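Local coordinates for protein putative phthiocerol dimycocerosate transporter LppX (Mycobacterium tuberculosis, PDB 2BYO) that probably carries phthiocerol dimycocerosates, lipids of the mycobacterial cell wall, from the cell membrane to the outer membrane in a large hydrophobic cavity, at residues G82-V87 with S93-D98; L25-Q30 with V171-D176; D33-L38 with L195-W200; E137-I142 with L181-I186. All blocks are in the same frame, centred on the assembly; numbering follows the deposited sequence.

Contact 1. Residues G82-V87 with S93-D98; sequences GVPFRV and SVKLFD. With ZN (zinc ion), chain D; OAA (oxaloacetate ion), chain L.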
# COMPACT_ATOMS: atom_id res chain seq x y z
N GLY A 82 -13.47 1.22 13.58
CA GLY A 82 -14.45 0.17 13.26
C GLY A 82 -15.44 0.56 12.18
O GLY A 82 -16.57 0.09 12.17
N VAL A 83 -15.00 1.44 11.27
CA VAL A 83 -15.85 1.94 10.18
C VAL A 83 -15.79 0.97 9.01
O VAL A 83 -14.73 0.76 8.42
CB VAL A 83 -15.35 3.33 9.71
CG1 VAL A 83 -16.10 3.79 8.47
CG2 VAL A 83 -15.49 4.34 10.84
N PRO A 84 -16.93 0.35 8.66
CA PRO A 84 -16.87 -0.56 7.52
C PRO A 84 -16.42 0.15 6.24
O PRO A 84 -16.79 1.31 6.01
CB PRO A 84 -18.31 -1.06 7.39
CG PRO A 84 -18.95 -0.77 8.72
CD PRO A 84 -18.27 0.43 9.24
N PHE A 85 -15.66 -0.56 5.41
CA PHE A 85 -14.97 0.01 4.25
C PHE A 85 -15.18 -0.92 3.07
O PHE A 85 -15.08 -2.13 3.21
CB PHE A 85 -13.45 0.13 4.53
CG PHE A 85 -12.62 0.49 3.32
CD1 PHE A 85 -12.31 1.81 3.03
CD2 PHE A 85 -12.17 -0.49 2.45
CE1 PHE A 85 -11.56 2.15 1.91
CE2 PHE A 85 -11.41 -0.16 1.32
CZ PHE A 85 -11.11 1.16 1.05
N ARG A 86 -15.45 -0.35 1.90
CA ARG A 86 -15.52 -1.17 0.68
C ARG A 86 -15.06 -0.45 -0.57
O ARG A 86 -15.08 0.78 -0.65
CB ARG A 86 -16.93 -1.75 0.47
CG ARG A 86 -17.96 -0.71 0.11
CD ARG A 86 -19.38 -1.25 0.13
NE ARG A 86 -20.30 -0.22 -0.36
CZ ARG A 86 -21.64 -0.28 -0.29
NH1 ARG A 86 -22.26 -1.31 0.27
NH2 ARG A 86 -22.35 0.72 -0.79
N VAL A 87 -14.60 -1.24 -1.53
CA VAL A 87 -14.42 -0.81 -2.90
C VAL A 87 -15.32 -1.71 -3.76
O VAL A 87 -15.14 -2.93 -3.80
CB VAL A 87 -12.95 -0.91 -3.36
CG1 VAL A 87 -12.83 -0.64 -4.86
CG2 VAL A 87 -12.10 0.06 -2.58
N SER A 93 -15.98 3.54 -0.54
CA SER A 93 -17.06 3.90 0.38
C SER A 93 -16.78 3.48 1.83
O SER A 93 -16.04 2.53 2.09
CB SER A 93 -18.36 3.23 -0.06
OG SER A 93 -18.74 3.64 -1.37
N VAL A 94 -17.40 4.21 2.77
CA VAL A 94 -17.39 3.89 4.21
C VAL A 94 -18.82 3.98 4.75
O VAL A 94 -19.64 4.71 4.20
CB VAL A 94 -16.46 4.82 5.04
CG1 VAL A 94 -15.02 4.63 4.66
CG2 VAL A 94 -16.86 6.28 4.90
N LYS A 95 -19.10 3.21 5.80
CA LYS A 95 -20.42 3.18 6.42
C LYS A 95 -20.37 3.92 7.75
O LYS A 95 -19.61 3.57 8.66
CB LYS A 95 -20.88 1.73 6.64
CG LYS A 95 -22.35 1.57 7.03
CD LYS A 95 -22.68 0.11 7.30
CE LYS A 95 -24.15 -0.08 7.60
NZ LYS A 95 -24.49 -1.50 7.87
N LEU A 96 -21.18 4.97 7.84
CA LEU A 96 -21.34 5.73 9.07
C LEU A 96 -22.77 5.60 9.55
O LEU A 96 -23.73 5.99 8.87
CB LEU A 96 -20.99 7.19 8.84
CG LEU A 96 -19.55 7.45 8.42
CD1 LEU A 96 -19.42 8.91 8.02
CD2 LEU A 96 -18.60 7.10 9.54
N PHE A 97 -22.90 5.03 10.74
CA PHE A 97 -24.18 4.68 11.31
C PHE A 97 -24.83 3.67 10.37
O PHE A 97 -24.23 2.65 10.14
CB PHE A 97 -25.02 5.92 11.64
CG PHE A 97 -25.93 5.71 12.80
CD1 PHE A 97 -25.43 5.73 14.09
CD2 PHE A 97 -27.27 5.41 12.62
CE1 PHE A 97 -26.25 5.51 15.17
CE2 PHE A 97 -28.09 5.18 13.71
CZ PHE A 97 -27.57 5.23 14.99
N ASP A 98 -26.03 3.93 9.83
CA ASP A 98 -26.63 2.97 8.90
C ASP A 98 -26.42 3.34 7.42
O ASP A 98 -27.06 2.77 6.55
CB ASP A 98 -28.15 2.83 9.15
CG ASP A 98 -28.91 4.14 8.94
OD1 ASP A 98 -28.33 5.21 9.15
OD2 ASP A 98 -30.09 4.08 8.57
ZN ZN D . -28.75 7.04 8.78
O1 OAA L . -17.48 -4.11 5.30
O2 OAA L . -19.04 -3.96 3.81
O4 OAA L . -20.67 -6.00 7.60
O5 OAA L . -21.39 -6.81 5.71
O3 OAA L . -22.08 -3.71 6.49
C1 OAA L . -18.69 -3.98 5.01
C2 OAA L . -19.73 -3.78 6.11
C3 OAA L . -21.07 -4.46 5.86
C4 OAA L . -21.04 -5.83 6.42
O HOH W 1 -18.72 1.29 -2.80

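Contact 2. Residues L25-Q30 with V171-D176; sequences LAEIRQ and VWIAQD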
# COMPACT_ATOMS: atom_id res chain seq x y z
N LEU A 25 17.28 -3.49 -7.23
CA LEU A 25 16.13 -3.17 -8.06
C LEU A 25 15.46 -4.44 -8.58
O LEU A 25 14.23 -4.52 -8.64
CB LEU A 25 16.52 -2.28 -9.24
CG LEU A 25 15.93 -0.87 -9.27
CD1 LEU A 25 16.10 -0.31 -10.67
CD2 LEU A 25 14.47 -0.83 -8.85
N ALA A 26 16.27 -5.42 -8.97
CA ALA A 26 15.77 -6.68 -9.49
C ALA A 26 14.94 -7.39 -8.43
O ALA A 26 13.88 -7.92 -8.73
CB ALA A 26 16.92 -7.56 -9.94
N GLU A 27 15.43 -7.39 -7.19
CA GLU A 27 14.74 -8.03 -6.09
C GLU A 27 13.41 -7.33 -5.79
O GLU A 27 12.42 -8.00 -5.52
CB GLU A 27 15.61 -8.07 -4.83
CG GLU A 27 15.01 -8.80 -3.63
CD GLU A 27 14.83 -10.30 -3.86
OE1 GLU A 27 14.39 -10.99 -2.92
OE2 GLU A 27 15.12 -10.79 -4.97
N ILE A 28 13.39 -6.00 -5.86
CA ILE A 28 12.12 -5.28 -5.68
C ILE A 28 11.14 -5.61 -6.82
O ILE A 28 9.94 -5.80 -6.59
CB ILE A 28 12.31 -3.76 -5.59
CG1 ILE A 28 13.17 -3.39 -4.37
CG2 ILE A 28 10.94 -3.05 -5.51
CD1 ILE A 28 13.70 -1.99 -4.42
N ARG A 29 11.63 -5.68 -8.05
CA ARG A 29 10.77 -6.06 -9.18
C ARG A 29 10.18 -7.46 -9.01
O ARG A 29 9.03 -7.69 -9.37
CB ARG A 29 11.49 -5.96 -10.51
CG ARG A 29 11.48 -4.58 -11.09
CD ARG A 29 12.27 -4.55 -12.38
NE ARG A 29 11.99 -3.35 -13.17
CZ ARG A 29 12.86 -2.36 -13.42
NH1 ARG A 29 12.47 -1.33 -14.16
NH2 ARG A 29 14.12 -2.40 -12.97
N GLN A 30 10.96 -8.38 -8.46
CA GLN A 30 10.43 -9.70 -8.11
C GLN A 30 9.22 -9.61 -7.16
O GLN A 30 8.24 -10.34 -7.35
CB GLN A 30 11.51 -10.59 -7.50
CG GLN A 30 12.59 -11.03 -8.47
CD GLN A 30 12.23 -12.28 -9.28
OE1 GLN A 30 11.22 -12.93 -9.04
NE2 GLN A 30 13.07 -12.61 -10.25
N VAL A 171 10.95 -1.35 1.81
CA VAL A 171 10.18 -2.54 1.47
C VAL A 171 10.79 -3.74 2.18
O VAL A 171 12.01 -3.78 2.40
CB VAL A 171 10.12 -2.83 -0.06
CG1 VAL A 171 9.43 -1.68 -0.80
CG2 VAL A 171 11.50 -3.10 -0.65
N TRP A 172 9.94 -4.69 2.54
CA TRP A 172 10.35 -5.94 3.16
C TRP A 172 9.86 -7.09 2.31
O TRP A 172 8.64 -7.26 2.13
CB TRP A 172 9.76 -6.04 4.55
CG TRP A 172 10.36 -5.13 5.59
CD1 TRP A 172 11.34 -5.45 6.48
CD2 TRP A 172 9.98 -3.77 5.88
NE1 TRP A 172 11.62 -4.38 7.29
CE2 TRP A 172 10.80 -3.33 6.95
CE3 TRP A 172 9.05 -2.88 5.34
CZ2 TRP A 172 10.71 -2.05 7.49
CZ3 TRP A 172 8.95 -1.60 5.88
CH2 TRP A 172 9.79 -1.20 6.94
N ILE A 173 10.80 -7.87 1.78
CA ILE A 173 10.51 -8.86 0.75
C ILE A 173 10.82 -10.23 1.29
O ILE A 173 11.94 -10.50 1.70
CB ILE A 173 11.35 -8.60 -0.53
CG1 ILE A 173 11.00 -7.23 -1.12
CG2 ILE A 173 11.10 -9.70 -1.58
CD1 ILE A 173 12.03 -6.72 -2.10
N ALA A 174 9.81 -11.11 1.26
CA ALA A 174 9.93 -12.45 1.82
C ALA A 174 11.13 -13.18 1.22
O ALA A 174 11.43 -13.02 0.03
CB ALA A 174 8.66 -13.25 1.56
N GLN A 175 11.81 -13.96 2.06
CA GLN A 175 12.94 -14.78 1.62
C GLN A 175 12.56 -16.25 1.43
O GLN A 175 13.42 -17.10 1.29
CB GLN A 175 14.08 -14.68 2.62
CG GLN A 175 14.62 -13.26 2.78
CD GLN A 175 15.53 -13.11 3.98
OE1 GLN A 175 15.60 -13.99 4.84
NE2 GLN A 175 16.24 -11.98 4.05
N ASP A 176 11.26 -16.55 1.41
CA ASP A 176 10.79 -17.94 1.42
C ASP A 176 10.55 -18.55 0.04
O ASP A 176 10.02 -19.66 -0.07
CB ASP A 176 9.52 -18.06 2.30
CG ASP A 176 8.41 -17.10 1.92
OD1 ASP A 176 8.41 -16.52 0.81
OD2 ASP A 176 7.51 -16.90 2.76
O HOH W 2 14.19 -11.39 -0.44

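Contact 3. Residues D33-L38 with L195-W200; sequences DATKGL and LTQSKW. With HXA (docosa-4,7,10,13,16,19-hexaenoic acid), chain I; LNL (alpha-linolenic acid), chain K.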
# COMPACT_ATOMS: atom_id res chain seq x y z
N ASP A 33 6.20 -7.99 -9.09
CA ASP A 33 5.62 -9.00 -9.98
C ASP A 33 4.80 -10.04 -9.20
O ASP A 33 3.72 -10.42 -9.63
CB ASP A 33 6.69 -9.69 -10.80
CG ASP A 33 7.28 -8.78 -11.87
OD1 ASP A 33 6.64 -7.76 -12.23
OD2 ASP A 33 8.37 -9.09 -12.36
N ALA A 34 5.30 -10.47 -8.05
CA ALA A 34 4.53 -11.38 -7.20
C ALA A 34 3.23 -10.70 -6.78
O ALA A 34 2.17 -11.31 -6.84
CB ALA A 34 5.34 -11.82 -6.00
N THR A 35 3.31 -9.43 -6.41
CA THR A 35 2.13 -8.67 -6.02
C THR A 35 1.11 -8.56 -7.17
O THR A 35 -0.09 -8.74 -6.96
CB THR A 35 2.52 -7.26 -5.51
OG1 THR A 35 3.41 -7.40 -4.40
CG2 THR A 35 1.31 -6.47 -5.07
N LYS A 36 1.61 -8.26 -8.37
CA LYS A 36 0.76 -8.18 -9.55
C LYS A 36 0.02 -9.49 -9.88
O LYS A 36 -1.09 -9.46 -10.42
CB LYS A 36 1.59 -7.76 -10.77
CG LYS A 36 1.83 -6.29 -10.87
CD LYS A 36 2.36 -5.94 -12.29
CE LYS A 36 2.61 -4.43 -12.46
NZ LYS A 36 3.03 -4.07 -13.86
N GLY A 37 0.64 -10.63 -9.57
CA GLY A 37 0.07 -11.94 -9.87
C GLY A 37 -0.94 -12.49 -8.87
O GLY A 37 -1.50 -13.56 -9.09
N LEU A 38 -1.16 -11.78 -7.77
CA LEU A 38 -2.09 -12.22 -6.73
C LEU A 38 -3.55 -12.23 -7.18
O LEU A 38 -4.00 -11.33 -7.89
CB LEU A 38 -1.97 -11.31 -5.50
CG LEU A 38 -0.65 -11.37 -4.74
CD1 LEU A 38 -0.54 -10.22 -3.75
CD2 LEU A 38 -0.51 -12.71 -4.03
N LEU A 195 2.11 -0.36 4.80
CA LEU A 195 1.19 -1.30 4.21
C LEU A 195 1.76 -2.70 4.38
O LEU A 195 2.86 -2.99 3.91
CB LEU A 195 0.99 -0.96 2.74
CG LEU A 195 -0.16 -1.73 2.10
CD1 LEU A 195 -0.86 -0.84 1.09
CD2 LEU A 195 0.33 -3.04 1.47
N THR A 196 1.01 -3.55 5.06
CA THR A 196 1.43 -4.90 5.33
C THR A 196 0.47 -5.89 4.65
O THR A 196 -0.75 -5.82 4.84
CB THR A 196 1.49 -5.13 6.86
OG1 THR A 196 2.38 -4.17 7.44
CG2 THR A 196 1.97 -6.54 7.21
N GLN A 197 1.04 -6.78 3.83
CA GLN A 197 0.26 -7.83 3.15
C GLN A 197 0.29 -9.15 3.92
O GLN A 197 1.27 -9.48 4.59
CB GLN A 197 0.81 -8.09 1.74
CG GLN A 197 0.72 -6.93 0.76
CD GLN A 197 1.28 -7.27 -0.61
OE1 GLN A 197 1.50 -8.44 -0.95
NE2 GLN A 197 1.49 -6.24 -1.42
N SER A 198 -0.79 -9.92 3.77
CA SER A 198 -0.88 -11.28 4.29
C SER A 198 -1.99 -12.01 3.55
O SER A 198 -2.67 -11.43 2.70
CB SER A 198 -1.17 -11.26 5.80
OG SER A 198 -2.37 -10.54 6.06
N LYS A 199 -2.17 -13.29 3.87
CA LYS A 199 -3.29 -14.09 3.35
C LYS A 199 -3.32 -14.17 1.82
O LYS A 199 -4.37 -14.24 1.20
CB LYS A 199 -4.64 -13.58 3.90
CG LYS A 199 -4.66 -13.47 5.44
CD LYS A 199 -6.06 -13.26 5.98
CE LYS A 199 -6.85 -14.55 6.10
NZ LYS A 199 -6.43 -15.38 7.27
N TRP A 200 -2.12 -14.18 1.24
CA TRP A 200 -1.96 -14.21 -0.20
C TRP A 200 -2.73 -15.38 -0.78
O TRP A 200 -2.51 -16.52 -0.37
CB TRP A 200 -0.48 -14.33 -0.57
CG TRP A 200 0.36 -13.19 -0.02
CD1 TRP A 200 0.58 -11.97 -0.60
CD2 TRP A 200 1.09 -13.18 1.23
NE1 TRP A 200 1.40 -11.20 0.20
CE2 TRP A 200 1.73 -11.92 1.32
CE3 TRP A 200 1.26 -14.12 2.26
CZ2 TRP A 200 2.53 -11.56 2.42
CZ3 TRP A 200 2.06 -13.77 3.35
CH2 TRP A 200 2.68 -12.49 3.42
C1 HXA I . -1.70 -4.30 -10.35
O1 HXA I . -2.19 -4.23 -11.51
O2 HXA I . -0.79 -3.54 -9.95
C2 HXA I . -2.22 -5.37 -9.42
C3 HXA I . -2.43 -4.83 -8.00
C4 HXA I . -3.59 -5.54 -7.29
C5 HXA I . -3.14 -6.41 -6.12
C6 HXA I . -3.54 -5.83 -4.76
C7 HXA I . -2.33 -5.44 -3.92
C8 HXA I . -2.65 -4.27 -2.99
C9 HXA I . -1.44 -3.91 -2.13
C10 HXA I . -0.77 -2.59 -2.55
C11 HXA I . 0.41 -2.79 -3.51
C12 HXA I . 1.76 -2.59 -2.83
C13 HXA I . 2.22 -1.13 -2.83
C14 HXA I . 3.32 -0.83 -3.85
C15 HXA I . 4.61 -0.34 -3.18
C16 HXA I . 5.64 0.07 -4.22
C17 HXA I . 7.06 0.09 -3.66
C18 HXA I . 7.92 1.10 -4.43
C19 HXA I . 9.42 0.79 -4.33
C20 HXA I . 10.03 1.36 -3.05
C21 HXA I . 11.53 1.09 -2.99
C22 HXA I . 12.09 1.14 -1.57
O1 LNL K . -7.61 1.97 -3.93
C1 LNL K . -8.12 1.24 -3.05
O2 LNL K . -8.40 1.68 -1.91
C2 LNL K . -8.44 -0.21 -3.39
C3 LNL K . -7.35 -1.16 -2.91
C4 LNL K . -7.46 -1.48 -1.41
C5 LNL K . -6.36 -0.88 -0.52
C6 LNL K . -4.93 -1.04 -1.07
C7 LNL K . -4.00 0.03 -0.49
C8 LNL K . -3.96 1.31 -1.32
C9 LNL K . -2.58 1.99 -1.28
C10 LNL K . -2.56 3.28 -0.47
C11 LNL K . -2.02 3.01 0.92
C12 LNL K . -0.72 2.82 1.19
C13 LNL K . 0.38 2.88 0.15
C14 LNL K . 1.62 2.12 0.62
C15 LNL K . 2.64 2.99 1.37
C16 LNL K . 4.07 2.57 1.05
C17 LNL K . 4.52 3.05 -0.33
C18 LNL K . 5.99 2.77 -0.61
O HOH W 3 3.29 -9.61 -2.59

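Contact 4. Residues E137-I142 with L181-I186; sequences EVIDGI and LVRASI. With LNL (alpha-linolenic acid), chain K.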
# COMPACT_ATOMS: atom_id res chain seq x y z
N GLU A 137 14.92 -8.97 8.49
CA GLU A 137 14.00 -8.68 9.58
C GLU A 137 12.79 -9.63 9.49
O GLU A 137 12.29 -9.91 8.39
CB GLU A 137 13.54 -7.23 9.48
CG GLU A 137 12.61 -6.78 10.61
CD GLU A 137 12.20 -5.32 10.49
OE1 GLU A 137 13.03 -4.49 10.05
OE2 GLU A 137 11.03 -4.99 10.84
N VAL A 138 12.36 -10.14 10.64
CA VAL A 138 11.21 -11.04 10.71
C VAL A 138 9.95 -10.22 10.96
O VAL A 138 9.90 -9.41 11.88
CB VAL A 138 11.38 -12.12 11.81
CG1 VAL A 138 10.20 -13.09 11.81
CG2 VAL A 138 12.69 -12.89 11.60
N ILE A 139 8.96 -10.41 10.09
CA ILE A 139 7.65 -9.76 10.23
C ILE A 139 6.60 -10.84 10.14
O ILE A 139 6.54 -11.57 9.15
CB ILE A 139 7.39 -8.74 9.10
CG1 ILE A 139 8.38 -7.57 9.20
CG2 ILE A 139 5.97 -8.21 9.18
CD1 ILE A 139 8.38 -6.70 7.98
N ASP A 140 5.75 -10.95 11.18
CA ASP A 140 4.68 -11.95 11.23
C ASP A 140 5.23 -13.36 10.99
O ASP A 140 4.64 -14.16 10.25
CB ASP A 140 3.60 -11.65 10.18
CG ASP A 140 2.86 -10.36 10.45
OD1 ASP A 140 2.66 -10.03 11.64
OD2 ASP A 140 2.46 -9.69 9.47
N GLY A 141 6.37 -13.66 11.58
CA GLY A 141 6.97 -14.99 11.42
C GLY A 141 7.65 -15.25 10.09
O GLY A 141 8.16 -16.35 9.87
N ILE A 142 7.70 -14.25 9.20
CA ILE A 142 8.34 -14.38 7.89
C ILE A 142 9.67 -13.61 7.88
O ILE A 142 9.72 -12.43 8.27
CB ILE A 142 7.43 -13.83 6.76
CG1 ILE A 142 6.07 -14.55 6.76
CG2 ILE A 142 8.07 -13.99 5.37
CD1 ILE A 142 4.98 -13.74 6.06
N LEU A 181 5.67 -9.13 -1.09
CA LEU A 181 5.92 -7.82 -0.53
C LEU A 181 5.21 -7.77 0.82
O LEU A 181 4.05 -7.34 0.92
CB LEU A 181 5.41 -6.72 -1.48
CG LEU A 181 5.72 -5.28 -1.05
CD1 LEU A 181 7.23 -5.03 -0.90
CD2 LEU A 181 5.14 -4.30 -2.08
N VAL A 182 5.89 -8.25 1.86
CA VAL A 182 5.27 -8.40 3.19
C VAL A 182 4.89 -7.02 3.74
O VAL A 182 3.80 -6.82 4.29
CB VAL A 182 6.19 -9.16 4.17
CG1 VAL A 182 5.55 -9.28 5.55
CG2 VAL A 182 6.53 -10.53 3.63
N ARG A 183 5.79 -6.06 3.56
CA ARG A 183 5.55 -4.71 4.02
C ARG A 183 6.22 -3.67 3.12
O ARG A 183 7.27 -3.92 2.49
CB ARG A 183 6.02 -4.58 5.48
CG ARG A 183 5.78 -3.23 6.16
CD ARG A 183 6.07 -3.32 7.66
NE ARG A 183 5.03 -4.08 8.35
CZ ARG A 183 5.08 -4.47 9.62
NH1 ARG A 183 6.15 -4.19 10.36
NH2 ARG A 183 4.07 -5.14 10.15
N ALA A 184 5.58 -2.50 3.06
CA ALA A 184 6.12 -1.34 2.39
C ALA A 184 5.73 -0.11 3.19
O ALA A 184 4.60 -0.02 3.67
CB ALA A 184 5.58 -1.25 0.98
N SER A 185 6.65 0.82 3.34
CA SER A 185 6.34 2.03 4.07
C SER A 185 7.07 3.24 3.50
O SER A 185 8.11 3.11 2.84
CB SER A 185 6.62 1.86 5.57
OG SER A 185 7.99 1.95 5.86
N ILE A 186 6.49 4.41 3.74
CA ILE A 186 7.04 5.66 3.26
C ILE A 186 6.94 6.67 4.40
O ILE A 186 5.94 6.72 5.13
CB ILE A 186 6.33 6.15 1.97
CG1 ILE A 186 7.02 7.41 1.42
CG2 ILE A 186 4.84 6.40 2.20
CD1 ILE A 186 6.56 7.78 0.03
O1 LNL K . -7.61 1.97 -3.93
C1 LNL K . -8.12 1.24 -3.05
O2 LNL K . -8.40 1.68 -1.91
C2 LNL K . -8.44 -0.21 -3.39
C3 LNL K . -7.35 -1.16 -2.91
C4 LNL K . -7.46 -1.48 -1.41
C5 LNL K . -6.36 -0.88 -0.52
C6 LNL K . -4.93 -1.04 -1.07
C7 LNL K . -4.00 0.03 -0.49
C8 LNL K . -3.96 1.31 -1.32
C9 LNL K . -2.58 1.99 -1.28
C10 LNL K . -2.56 3.28 -0.47
C11 LNL K . -2.02 3.01 0.92
C12 LNL K . -0.72 2.82 1.19
C13 LNL K . 0.38 2.88 0.15
C14 LNL K . 1.62 2.12 0.62
C15 LNL K . 2.64 2.99 1.37
C16 LNL K . 4.07 2.57 1.05
C17 LNL K . 4.52 3.05 -0.33
C18 LNL K . 5.99 2.77 -0.61
O HOH W 4 8.79 -3.11 10.17

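Contact 1. Residues G82-V87 with S93-D98
Pro84 sits inside a strand opposite Lys95 in what would otherwise be a doubly hydrogen-bonded antiparallel pair. Its carbonyl does its share: Lys95 N reaches Pro84 O at 3.0 Å, with an N-H...O angle of 153°. The return bond is missing because proline has no N-H, and ring atom Pro84 CD faces Lys95 O at 3.5 Å in its place. Two residues on, the pairing is complete. Arg86 N bonds to Ser93 O and Ser93 N to Arg86 O, each at 2.9 Å and nearly straight. Between these pairs Phe85 and Val94 form the non-hydrogen-bonded pair, with Phe85 CD1 4.2 Å from Val94 CG1. Val83 turns CG1 anti to its backbone N (chi1 173°), which carries this methyl to 3.6 Å from Val94 CB.

On the opposite face, with Arg86 and Ser93, a water donates to Ser93 OG and accepts from Arg86 NE, while Ser93 OG is also hydrogen-bonded to Asn102. Trp100, on strand 99-105, makes a cation-pi contact with Arg86 and touches Pro84, Ser93 and Lys95. The bound oxaloacetate lies against Pro84, whose CB is 3.3 Å from its C2. The fully extended Lys95 side chain leads NZ to within 3.5 Å of oxaloacetate O3. Beyond the strand, Asp98 binds a zinc ion together with Asp99. Strands 83-88 and 91-96 thus form a beta hairpin near one edge of the U-shaped half-barrel, with Phe85 and Val87 on the face that meets a fatty acid.

Contact 2. Residues L25-Q30 with V171-D176
Val171 opens the contact from the strand side, its CG2 lying 4.1 Å from Ile28 CG1 on the helix. The two side chains cross at about a right angle, and both also touch the bound docosahexaenoic acid, so this end of the contact forms part of the lipid cavity wall. Trp172 then points to the other face of the sheet.

Ile173 returns to the helix and does most of the work. With CG1 anti to its carbonyl carbon (chi1 -61°), it sends CD1 against the helix backbone, 3.7 Å from Glu27 O and 3.9 Å from Ile28 CA. Its other branch, CG2, is 3.8 Å from Glu27 OE1. The glutamate is bent at chi2 (66°), and this brings its carboxylate back alongside the isoleucine, the two side chains running past each other in opposite directions. A water lies between this carboxylate and the strand, 3.2 Å from Ile173 O, but its separation from Glu27 OE1 is so short that the bridge is doubtful. At the strand end, Ala174 packs on Ile142 and Val182, and Gln175 NE2 is held by Thr136 and Thr145.

The short helical segment runs at 71° to the strand segment, their axes 9.3 Å apart. Here helix 22-36 crosses strand 167-174 on its Val171 and Ile173 face: Ile28 reaches Leu131 of strand 129-139 as well, while strand 167-174 is flanked by strands 142-151 and 181-187.

Contact 3. Residues D33-L38 with L195-W200
Gln197 sets CG anti to its carbonyl carbon (chi1 -64°) and then runs straight out (chi2 -180°), a course that delivers its amide to Thr35 near the end of helix 22-36. Thr35 turns CG2 anti to its backbone N, and this methyl meets Gln197 NE2 at 3.7 Å. The contact thereby closes the helix over strand 191-198 of the U-shaped half-barrel, beside the lipid cavity.

Gln197 OE1 is gripped twice. Trp200 NE1 donates to it at 3.0 Å, in the carbonyl plane on a lone pair, and the oxygen lies close to the indole plane. A water donates to the same oxygen at 2.7 Å and also to Thr35 OG1 at 2.9 Å, bridging helix and strand; the threonine hydroxyl has a further bond to Ser31 O within the helix. These bonds would hold the amide in one rotation.

Just past the helix, Leu38 packs against the edge of the indole. Its CD2 lies 3.7 Å from Trp200 CD1, near the ring plane, while CD1 approaches Gln197 OE1. The tryptophan is further fixed by stacking on His180.

On the cavity side, Leu195 CD1 packs on alpha-linolenic acid C7 at 3.6 Å. The amide nitrogen of Gln197, buried and without a hydrogen-bonding partner in the model, lies close to both Thr35 and the docosahexaenoic acid chain, its NE2 3.8 Å from lipid atom C9.

Contact 4. Residues E137-I142 with L181-I186
Arg183 NH1 donates to a water at 2.9 Å, and the same water donates to Glu137 OE2 at 3.0 Å, so arginine and glutamate are linked without touching. The water lies in the plane of the guanidinium, at its edge. One flat face of that group is taken by Ile139, whose CG2 is 3.7 Å from Arg183 NH2. The arginine gets there by running extended as far as CD and then bending at chi3 (-72°). This bend folds the head over Ile139, and Ile139 CD1 rests against the aliphatic stem, 4.0 Å from Arg183 CB. The head is also anchored through NE, which bonds to Thr196 OG1. The carboxylate of Asp140 is close enough to steady the positive charge, perhaps, though no ion pair is formed.

Val182 lies next to this group. Its CG1 packs on Ile139 CG2 at 3.8 Å and its CG2 on Ile142 CG2 at 4.2 Å. That Val182 and Arg183, neighbours in sequence, both point toward the 137-142 segment follows from a classic beta bulge, in which the two residues stand opposite Trp172. Across from them, Ile139 to Ile142 form a type I' turn closed by paired backbone bonds, with Asp140 and Gly141 at its corners.

Strand 129-139 is the outermost of the sheet on this side, and strands 142-151 and 167-174 come between it and strand 181-187. The contact spans both of them, passing beside Trp172, while Leu181 faces the other way, toward helix 22-36 and the bound docosahexaenoic acid.

How the contacts relate
Contacts 2, 3 and 4 cluster together, their centres about 11 Å from one another, whereas contact 1 lies toward the far end of the sheet, on the opposite side of the chain's centre from contact 2, its centre about 33 Å from that of contact 2 and about 24 Å from that of contact 3. Helix 22-36 serves contacts 2 and 3 in succession. Contact 4 meets contact 2 through Trp172, whose NE1 is 3.1 Å from Glu137 OE1, and contact 3 through a probable backbone hydrogen bond, Leu195 N to Ala184 O at 2.8 Å. Docosahexaenoic acid touches contacts 2, 3 and 4; one alpha-linolenic acid molecule reaches from contact 1 to contacts 3 and 4.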